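Local coordinates for protein beta-N-acetylhexosaminidase (Arthrobacter aurescens, PDB 3RCN) that probably hydrolyses terminal non-reducing N-acetyl-D-hexosamine residues of N-acetyl-beta-D-hexosaminides, as a member of glycosyl hydrolase family 20, at residues A[9-14]-A[492-497]; A[165-170]-A[474-479]; A[182-187]-A[299-304]. All blocks are in the same frame, centred on the assembly; numbering follows the deposited sequence.

Interaction 1 (A[9-14]-A[492-497])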
loop_
_atom_site.group_PDB
_atom_site.type_symbol
_atom_site.label_atom_id
_atom_site.label_comp_id
_atom_site.label_asym_id
_atom_site.label_seq_id
_atom_site.Cartn_x
_atom_site.Cartn_y
_atom_site.Cartn_z
ATOM N N GLN A 9 -18.370 5.368 -21.354
ATOM C CA GLN A 9 -17.481 6.086 -20.441
ATOM C C GLN A 9 -16.029 5.621 -20.243
ATOM O O GLN A 9 -15.365 6.061 -19.308
ATOM C CB GLN A 9 -18.202 6.522 -19.179
ATOM C CG GLN A 9 -19.352 7.439 -19.567
ATOM C CD GLN A 9 -20.146 7.940 -18.395
ATOM O OE1 GLN A 9 -20.581 7.164 -17.531
ATOM N NE2 GLN A 9 -20.348 9.248 -18.352
ATOM N N LEU A 10 -15.603 4.644 -21.044
ATOM C CA LEU A 10 -14.240 4.088 -21.007
ATOM C C LEU A 10 -13.093 5.090 -21.143
ATOM O O LEU A 10 -13.103 5.943 -22.032
ATOM C CB LEU A 10 -14.092 3.065 -22.125
ATOM C CG LEU A 10 -15.196 2.016 -22.173
ATOM C CD1 LEU A 10 -15.114 1.281 -23.468
ATOM C CD2 LEU A 10 -15.057 1.059 -20.995
ATOM N N ILE A 11 -12.096 4.977 -20.269
ATOM C CA ILE A 11 -10.829 5.659 -20.497
ATOM C C ILE A 11 -9.697 4.659 -20.299
ATOM O O ILE A 11 -9.684 3.931 -19.306
ATOM C CB ILE A 11 -10.637 6.782 -19.458
ATOM C CG1 ILE A 11 -11.588 7.944 -19.723
ATOM C CG2 ILE A 11 -9.215 7.277 -19.434
ATOM C CD1 ILE A 11 -11.565 8.983 -18.637
ATOM N N PRO A 12 -8.698 4.670 -21.199
ATOM C CA PRO A 12 -8.630 5.411 -22.474
ATOM C C PRO A 12 -9.753 5.001 -23.431
ATOM O O PRO A 12 -10.121 3.836 -23.466
ATOM C CB PRO A 12 -7.297 4.950 -23.087
ATOM C CG PRO A 12 -6.562 4.239 -21.985
ATOM C CD PRO A 12 -7.595 3.705 -21.057
ATOM N N ALA A 13 -10.271 5.937 -24.215
ATOM C CA ALA A 13 -11.298 5.621 -25.209
ATOM C C ALA A 13 -10.761 4.652 -26.254
ATOM O O ALA A 13 -9.698 4.885 -26.815
ATOM C CB ALA A 13 -11.779 6.896 -25.886
ATOM N N PRO A 14 -11.506 3.569 -26.534
ATOM C CA PRO A 14 -11.121 2.564 -27.536
ATOM C C PRO A 14 -11.206 3.146 -28.941
ATOM O O PRO A 14 -11.815 4.195 -29.134
ATOM C CB PRO A 14 -12.182 1.468 -27.376
ATOM C CG PRO A 14 -13.006 1.855 -26.191
ATOM C CD PRO A 14 -12.853 3.319 -26.003
ATOM N N ASP A 492 -13.789 18.699 -23.609
ATOM C CA ASP A 492 -15.075 18.806 -22.920
ATOM C C ASP A 492 -15.766 17.456 -22.865
ATOM O O ASP A 492 -16.404 17.111 -21.871
ATOM C CB ASP A 492 -15.984 19.829 -23.598
ATOM C CG ASP A 492 -15.470 21.247 -23.460
ATOM O OD1 ASP A 492 -14.857 21.566 -22.418
ATOM O OD2 ASP A 492 -15.673 22.041 -24.405
ATOM N N GLU A 493 -15.629 16.694 -23.941
ATOM C CA GLU A 493 -16.202 15.361 -24.008
ATOM C C GLU A 493 -15.496 14.447 -23.012
ATOM O O GLU A 493 -16.144 13.718 -22.257
ATOM C CB GLU A 493 -16.084 14.813 -25.430
ATOM C CG GLU A 493 -16.864 13.539 -25.678
ATOM C CD GLU A 493 -16.137 12.293 -25.195
ATOM O OE1 GLU A 493 -14.927 12.147 -25.508
ATOM O OE2 GLU A 493 -16.784 11.464 -24.508
ATOM N N PHE A 494 -14.164 14.500 -23.020
ATOM C CA PHE A 494 -13.329 13.739 -22.094
ATOM C C PHE A 494 -13.735 13.953 -20.635
ATOM O O PHE A 494 -13.780 13.002 -19.859
ATOM C CB PHE A 494 -11.857 14.118 -22.282
ATOM C CG PHE A 494 -10.919 13.438 -21.316
ATOM C CD1 PHE A 494 -10.532 12.122 -21.513
ATOM C CD2 PHE A 494 -10.418 14.122 -20.217
ATOM C CE1 PHE A 494 -9.671 11.492 -20.622
ATOM C CE2 PHE A 494 -9.553 13.501 -19.318
ATOM C CZ PHE A 494 -9.179 12.184 -19.522
ATOM N N LEU A 495 -14.019 15.203 -20.269
ATOM C CA LEU A 495 -14.379 15.552 -18.893
ATOM C C LEU A 495 -15.583 14.783 -18.396
ATOM O O LEU A 495 -15.597 14.284 -17.271
ATOM C CB LEU A 495 -14.688 17.039 -18.780
ATOM C CG LEU A 495 -13.516 17.933 -18.418
ATOM C CD1 LEU A 495 -14.042 19.301 -18.026
ATOM C CD2 LEU A 495 -12.733 17.302 -17.281
ATOM N N THR A 496 -16.601 14.714 -19.245
ATOM C CA THR A 496 -17.838 14.032 -18.910
ATOM C C THR A 496 -17.586 12.550 -18.647
ATOM O O THR A 496 -18.217 11.954 -17.786
ATOM C CB THR A 496 -18.912 14.224 -20.011
ATOM O OG1 THR A 496 -18.621 13.384 -21.136
ATOM C CG2 THR A 496 -18.949 15.682 -20.468
ATOM N N ARG A 497 -16.659 11.947 -19.376
ATOM C CA ARG A 497 -16.290 10.574 -19.056
ATOM C C ARG A 497 -15.484 10.493 -17.748
ATOM O O ARG A 497 -15.678 9.574 -16.941
ATOM C CB ARG A 497 -15.551 9.925 -20.220
ATOM C CG ARG A 497 -16.461 9.677 -21.403
ATOM C CD ARG A 497 -15.734 8.976 -22.531
ATOM N NE ARG A 497 -14.792 9.861 -23.203
ATOM C CZ ARG A 497 -13.525 9.550 -23.457
ATOM N NH1 ARG A 497 -13.056 8.362 -23.088
ATOM N NH2 ARG A 497 -12.732 10.421 -24.079
#
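Gln-9 and Arg-497 bring the two backbones closest, with their CA atoms 4.8 Å apart. Segment 9-14 is an irregular loop, with a cis peptide before Pro-12, leading into strand 16-26 of the N-terminal domain. Segment 492-497 belongs to helix 491-508. Arg-497 carries most of the contact. Its aliphatic part runs past Gln-9 in the opposite direction, CG lying 4.1 Å from Gln-9 CG. Arg-497 bends at chi3 (-72°), placing NE on the Glu-493 side. Arg-497 NH1 gives a weak bond to Leu-10 O at 2.6 Å, N-H...O angle 124°, and that oxygen lies at the guanidinium edge. Ala-13 CB touches NH1. Within the helix, NE and NH2 grip Glu-493 side-on, one nitrogen to each oxygen, with NE 2.9 Å from OE2. NH2 also forms a salt bridge with Glu-480, whose other oxygen takes the Ala-13 N-H. Ile-11 CD1 meets Phe-494 CE1 at 3.7 Å, the two side chains crossing at about a right angle. An alanine in place of Arg-497 would probably leave the Glu-493 and Glu-480 carboxylates without their shared cation and Leu-10 O without this donor. The contact thus couples a charge cluster on two helices to the N-terminal loop, with an apolar patch alongside.

Interaction 2 (A[165-170]-A[474-479])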
loop_
_atom_site.group_PDB
_atom_site.type_symbol
_atom_site.label_atom_id
_atom_site.label_comp_id
_atom_site.label_asym_id
_atom_site.label_seq_id
_atom_site.Cartn_x
_atom_site.Cartn_y
_atom_site.Cartn_z
ATOM N N ALA A 165 -1.491 -0.384 -15.195
ATOM C CA ALA A 165 -1.953 -1.385 -16.142
ATOM C C ALA A 165 -3.424 -1.141 -16.488
ATOM O O ALA A 165 -3.889 -1.473 -17.586
ATOM C CB ALA A 165 -1.749 -2.785 -15.572
HETATM N N MSE A 166 -4.150 -0.559 -15.541
HETATM C CA MSE A 166 -5.568 -0.285 -15.733
HETATM C C MSE A 166 -5.759 0.815 -16.772
HETATM O O MSE A 166 -6.797 0.902 -17.422
HETATM C CB MSE A 166 -6.230 0.096 -14.404
HETATM C CG MSE A 166 -7.734 0.333 -14.499
HETATM SE SE MSE A 166 -8.208 2.206 -14.808
HETATM C CE MSE A 166 -8.451 2.762 -12.904
ATOM N N HIS A 167 -4.744 1.654 -16.918
ATOM C CA HIS A 167 -4.744 2.693 -17.949
ATOM C C HIS A 167 -4.049 2.255 -19.249
ATOM O O HIS A 167 -3.912 3.045 -20.185
ATOM C CB HIS A 167 -4.141 3.981 -17.407
ATOM C CG HIS A 167 -4.980 4.636 -16.357
ATOM N ND1 HIS A 167 -4.876 4.323 -15.020
ATOM C CD2 HIS A 167 -5.954 5.569 -16.456
ATOM C CE1 HIS A 167 -5.740 5.052 -14.333
ATOM N NE2 HIS A 167 -6.404 5.815 -15.181
ATOM N N LYS A 168 -3.638 0.990 -19.293
ATOM C CA LYS A 168 -2.988 0.390 -20.452
ATOM C C LYS A 168 -1.609 0.979 -20.741
ATOM O O LYS A 168 -1.141 0.911 -21.859
ATOM C CB LYS A 168 -3.878 0.541 -21.689
ATOM C CG LYS A 168 -5.202 -0.256 -21.651
ATOM C CD LYS A 168 -6.002 -0.057 -22.955
ATOM C CE LYS A 168 -7.183 -1.026 -23.111
ATOM N NZ LYS A 168 -8.331 -0.730 -22.208
ATOM N N LEU A 169 -0.971 1.538 -19.716
ATOM C CA LEU A 169 0.413 1.977 -19.793
ATOM C C LEU A 169 1.294 0.741 -19.739
ATOM O O LEU A 169 1.084 -0.121 -18.884
ATOM C CB LEU A 169 0.749 2.927 -18.643
ATOM C CG LEU A 169 -0.058 4.230 -18.702
ATOM C CD1 LEU A 169 0.007 5.008 -17.405
ATOM C CD2 LEU A 169 0.388 5.102 -19.865
ATOM N N ASN A 170 2.194 0.608 -20.720
ATOM C CA ASN A 170 3.144 -0.506 -20.775
ATOM C C ASN A 170 4.603 -0.307 -20.317
ATOM O O ASN A 170 5.369 -1.262 -20.318
ATOM C CB ASN A 170 3.095 -1.189 -22.138
ATOM C CG ASN A 170 3.551 -0.289 -23.250
ATOM O OD1 ASN A 170 4.016 0.826 -23.015
ATOM N ND2 ASN A 170 3.430 -0.773 -24.481
ATOM N N ARG A 474 -4.240 13.845 -14.098
ATOM C CA ARG A 474 -3.477 14.069 -15.336
ATOM C C ARG A 474 -3.032 12.803 -16.060
ATOM O O ARG A 474 -3.180 12.702 -17.265
ATOM C CB ARG A 474 -2.266 14.965 -15.077
ATOM C CG ARG A 474 -2.658 16.398 -14.838
ATOM C CD ARG A 474 -1.444 17.251 -14.612
ATOM N NE ARG A 474 -0.783 16.936 -13.358
ATOM C CZ ARG A 474 0.293 17.570 -12.912
ATOM N NH1 ARG A 474 0.838 18.553 -13.623
ATOM N NH2 ARG A 474 0.825 17.221 -11.756
ATOM N N LEU A 475 -2.501 11.837 -15.325
ATOM C CA LEU A 475 -2.048 10.584 -15.914
ATOM C C LEU A 475 -3.186 9.805 -16.610
ATOM O O LEU A 475 -2.938 8.969 -17.482
ATOM C CB LEU A 475 -1.389 9.724 -14.835
ATOM C CG LEU A 475 -0.568 8.544 -15.330
ATOM C CD1 LEU A 475 0.350 8.989 -16.462
ATOM C CD2 LEU A 475 0.245 7.932 -14.190
ATOM N N SER A 476 -4.431 10.072 -16.228
ATOM C CA SER A 476 -5.561 9.434 -16.893
ATOM C C SER A 476 -5.748 10.018 -18.289
ATOM O O SER A 476 -5.974 9.286 -19.257
ATOM C CB SER A 476 -6.850 9.601 -16.085
ATOM O OG SER A 476 -6.754 8.966 -14.825
ATOM N N ALA A 477 -5.662 11.342 -18.383
ATOM C CA ALA A 477 -5.755 12.031 -19.665
ATOM C C ALA A 477 -4.568 11.667 -20.580
ATOM O O ALA A 477 -4.727 11.419 -21.783
ATOM C CB ALA A 477 -5.821 13.524 -19.435
ATOM N N ILE A 478 -3.380 11.626 -19.987
ATOM C CA ILE A 478 -2.176 11.184 -20.674
ATOM C C ILE A 478 -2.304 9.753 -21.203
ATOM O O ILE A 478 -1.903 9.472 -22.328
ATOM C CB ILE A 478 -0.937 11.347 -19.763
ATOM C CG1 ILE A 478 -0.506 12.812 -19.733
ATOM C CG2 ILE A 478 0.213 10.510 -20.250
ATOM C CD1 ILE A 478 0.138 13.249 -18.440
ATOM N N SER A 479 -2.866 8.845 -20.414
ATOM C CA SER A 479 -3.004 7.463 -20.875
ATOM C C SER A 479 -3.840 7.406 -22.149
ATOM O O SER A 479 -3.621 6.538 -22.997
ATOM C CB SER A 479 -3.607 6.549 -19.797
ATOM O OG SER A 479 -5.011 6.747 -19.644
HETATM O O HOH W 1 -2.207 4.106 -22.375
#
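His-167 and Leu-169 pack on Ser-476, Ser-479 and Leu-475 in a buried, mixed polar and apolar contact. It joins the turn after helix 154-166 to helix 474-483 on the outside of the catalytic barrel. The CA atoms of His-167 and Ser-479 are 5.9 Å apart. The first torsion of His-167 (chi1 -68°) sets CG beside its backbone N, and the ring edge then meets Ser-479 OG, which sits near the ring plane. His-167 CB lies 3.5 Å from Ser-479 CB. His-167 NE2 makes a weak bond to Ser-476 OG at 3.2 Å, with an angle of 123°. NE2 also bonds to His-502 of helix 491-508, and ND1 to Val-163 O. Both ring nitrogens therefore have partners inside the protein. Ser-479 OG turns back along its own helix and donates to Ser-476 O at 2.7 Å. A water donates to His-167 O and to Ser-479 O, tying the two backbones together. On the apolar side, Leu-169 CD1 touches Leu-475 CD1 at 4.1 Å. Lys-168, with positive phi, closes helix 154-166 in a Schellman motif. The chain then enters strand 171-178, parallel to strand 140-146. This is the helix-to-strand turn of a beta-alpha-beta crossover in a TIM barrel, here packed against helix 474-483, the second helix after strand 449-456.

Interaction 3 (A[182-187]-A[299-304])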
loop_
_atom_site.group_PDB
_atom_site.type_symbol
_atom_site.label_atom_id
_atom_site.label_comp_id
_atom_site.label_asym_id
_atom_site.label_seq_id
_atom_site.Cartn_x
_atom_site.Cartn_y
_atom_site.Cartn_z
ATOM N N TRP A 182 20.254 5.899 -2.822
ATOM C CA TRP A 182 20.473 4.773 -3.722
ATOM C C TRP A 182 19.565 3.612 -3.257
ATOM O O TRP A 182 19.697 3.122 -2.133
ATOM C CB TRP A 182 21.950 4.364 -3.674
ATOM C CG TRP A 182 22.285 3.161 -4.537
ATOM C CD1 TRP A 182 21.934 1.865 -4.304
ATOM C CD2 TRP A 182 23.051 3.156 -5.756
ATOM N NE1 TRP A 182 22.413 1.058 -5.306
ATOM C CE2 TRP A 182 23.103 1.823 -6.208
ATOM C CE3 TRP A 182 23.690 4.152 -6.508
ATOM C CZ2 TRP A 182 23.766 1.455 -7.383
ATOM C CZ3 TRP A 182 24.352 3.788 -7.674
ATOM C CH2 TRP A 182 24.375 2.450 -8.106
ATOM N N ARG A 183 18.611 3.207 -4.096
ATOM C CA ARG A 183 17.565 2.279 -3.663
ATOM C C ARG A 183 17.786 0.811 -3.998
ATOM O O ARG A 183 16.970 -0.042 -3.652
ATOM C CB ARG A 183 16.206 2.703 -4.219
ATOM C CG ARG A 183 15.798 4.115 -3.902
ATOM C CD ARG A 183 15.927 4.439 -2.441
ATOM N NE ARG A 183 15.640 5.848 -2.206
ATOM C CZ ARG A 183 16.036 6.504 -1.122
ATOM N NH1 ARG A 183 16.724 5.861 -0.192
ATOM N NH2 ARG A 183 15.757 7.796 -0.969
HETATM N N MSE A 184 18.863 0.491 -4.685
HETATM C CA MSE A 184 19.008 -0.887 -5.120
HETATM C C MSE A 184 20.157 -1.627 -4.442
HETATM O O MSE A 184 21.314 -1.216 -4.504
HETATM C CB MSE A 184 19.126 -0.967 -6.636
HETATM C CG MSE A 184 19.132 -2.397 -7.116
HETATM SE SE MSE A 184 19.704 -2.585 -8.967
HETATM C CE MSE A 184 19.640 -4.537 -9.063
ATOM N N GLN A 185 19.825 -2.730 -3.796
ATOM C CA GLN A 185 20.817 -3.526 -3.105
ATOM C C GLN A 185 21.727 -4.224 -4.113
ATOM O O GLN A 185 21.249 -4.892 -5.037
ATOM C CB GLN A 185 20.122 -4.544 -2.217
ATOM C CG GLN A 185 20.983 -5.693 -1.774
ATOM C CD GLN A 185 20.166 -6.744 -1.040
ATOM O OE1 GLN A 185 20.229 -6.846 0.196
ATOM N NE2 GLN A 185 19.377 -7.525 -1.796
ATOM N N ILE A 186 23.036 -4.030 -3.942
ATOM C CA ILE A 186 24.046 -4.672 -4.777
ATOM C C ILE A 186 24.922 -5.534 -3.878
ATOM O O ILE A 186 25.510 -5.050 -2.910
ATOM C CB ILE A 186 24.944 -3.653 -5.500
ATOM C CG1 ILE A 186 24.125 -2.693 -6.357
ATOM C CG2 ILE A 186 25.935 -4.369 -6.383
ATOM C CD1 ILE A 186 23.447 -3.353 -7.523
ATOM N N ASN A 187 24.994 -6.816 -4.203
ATOM C CA ASN A 187 25.661 -7.796 -3.360
ATOM C C ASN A 187 27.157 -7.544 -3.201
ATOM O O ASN A 187 27.718 -7.773 -2.136
ATOM C CB ASN A 187 25.417 -9.217 -3.896
ATOM C CG ASN A 187 23.944 -9.650 -3.809
ATOM O OD1 ASN A 187 23.202 -9.260 -2.890
ATOM N ND2 ASN A 187 23.521 -10.465 -4.776
ATOM N N ASP A 299 26.109 -5.497 -13.980
ATOM C CA ASP A 299 26.059 -6.954 -14.050
ATOM C C ASP A 299 24.916 -7.464 -13.191
ATOM O O ASP A 299 24.185 -8.363 -13.592
ATOM C CB ASP A 299 27.356 -7.578 -13.539
ATOM C CG ASP A 299 28.479 -7.530 -14.556
ATOM O OD1 ASP A 299 28.190 -7.416 -15.766
ATOM O OD2 ASP A 299 29.657 -7.615 -14.143
ATOM N N GLU A 300 24.762 -6.905 -11.998
ATOM C CA GLU A 300 23.651 -7.325 -11.154
ATOM C C GLU A 300 22.324 -6.792 -11.677
ATOM O O GLU A 300 21.339 -7.523 -11.705
ATOM C CB GLU A 300 23.890 -6.975 -9.683
ATOM C CG GLU A 300 25.120 -7.700 -9.146
ATOM C CD GLU A 300 25.278 -7.611 -7.643
ATOM O OE1 GLU A 300 24.249 -7.672 -6.924
ATOM O OE2 GLU A 300 26.440 -7.493 -7.180
ATOM N N VAL A 301 22.304 -5.540 -12.127
ATOM C CA VAL A 301 21.078 -4.973 -12.685
ATOM C C VAL A 301 20.517 -5.879 -13.766
ATOM O O VAL A 301 19.326 -6.174 -13.802
ATOM C CB VAL A 301 21.320 -3.608 -13.329
ATOM C CG1 VAL A 301 20.090 -3.177 -14.146
ATOM C CG2 VAL A 301 21.686 -2.580 -12.282
ATOM N N VAL A 302 21.399 -6.334 -14.641
ATOM C CA VAL A 302 20.987 -7.061 -15.829
ATOM C C VAL A 302 20.466 -8.457 -15.490
ATOM O O VAL A 302 19.648 -9.026 -16.217
ATOM C CB VAL A 302 22.133 -7.063 -16.869
ATOM C CG1 VAL A 302 22.470 -8.470 -17.357
ATOM C CG2 VAL A 302 21.780 -6.138 -17.999
ATOM N N GLU A 303 20.928 -8.985 -14.362
ATOM C CA GLU A 303 20.413 -10.231 -13.806
ATOM C C GLU A 303 18.967 -10.076 -13.270
ATOM O O GLU A 303 18.132 -10.966 -13.438
ATOM C CB GLU A 303 21.353 -10.724 -12.700
ATOM C CG GLU A 303 21.031 -12.112 -12.179
ATOM C CD GLU A 303 21.096 -13.166 -13.272
ATOM O OE1 GLU A 303 21.954 -13.026 -14.173
ATOM O OE2 GLU A 303 20.286 -14.126 -13.236
ATOM N N ILE A 304 18.692 -8.949 -12.617
ATOM C CA ILE A 304 17.372 -8.655 -12.057
ATOM C C ILE A 304 16.309 -8.212 -13.076
ATOM O O ILE A 304 15.194 -8.732 -13.079
ATOM C CB ILE A 304 17.474 -7.556 -10.970
ATOM C CG1 ILE A 304 18.540 -7.914 -9.921
ATOM C CG2 ILE A 304 16.119 -7.294 -10.357
ATOM C CD1 ILE A 304 18.371 -9.296 -9.331
#
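Glu-300 sets its carboxylate against the backbone N-H of Asn-187 and the CG2 methyl of Ile-186, while Met-184 lies against Val-301 and Ile-304 of the same helix. Helix 288-304 precedes barrel strand 309-313 and packs here on the loop between strand 181-182 and helix 191-194 in the catalytic TIM barrel. Chi1 (-62°) sets Glu-300 CG anti to the carbonyl carbon, and the extended chain beyond CG brings the carboxylate to the loop. Glu-300 OE1 accepts the N-H of Asn-187 at 2.9 Å on its syn lone pair, in a nearly straight bond of 164°. OE2 accepts the N-H of the next residue, Arg-188. One carboxylate thus holds two successive backbone N-H groups. Gln-223 NE2 of helix 223-235 is a further donor to OE1. The Ile-186 side chain crosses that of Glu-300 at a slant, with its CG2 3.5 Å from Glu-300 CD. Asn-187 lays its CB beside the same group, 3.6 Å from Glu-300 OE1. The amide and carboxylate planes are 33° apart.

Met-184, a selenomethionine, is extended and reaches the apolar side of the helix. Its SE lies 3.9 Å from Val-301 CG2. Its CE is 3.7 Å from Ile-304 CG1, where the two side chains slide past each other in opposite directions. Leu-226 of helix 223-235 touches both. Trp-182 NE1 donates to Met-184 O at 2.6 Å, in the indole plane, a bond within the loop itself. A charged acceptor at Glu-300 pins the loop, with apolar packing at Val-301 and, one turn on, Ile-304. The donors around Glu-300 would be expected to favour its ionised form.

How the interactions relate
Interactions 1 and 2 adjoin, with centres 12 Å apart. Pro-12 CG touches His-167 O at 3.4 Å, and Phe-494 packs on Ala-477. Helices 474-483 and 491-508 follow each other in the chain. Together the two contacts connect the N-terminal loop to the catalytic barrel. Interaction 3 stands apart: its centre is 28 Å from that of interaction 2 and 40 Å from that of interaction 1, on the opposite side of the chain's centre from interaction 1. Along the chain, 3 is nested within 2, and 2 within 1. All three lie away from Glu-316, the predicted proton donor. Helix 288-304, which holds segment 299-304, precedes strand 309-313, after which Glu-316 follows.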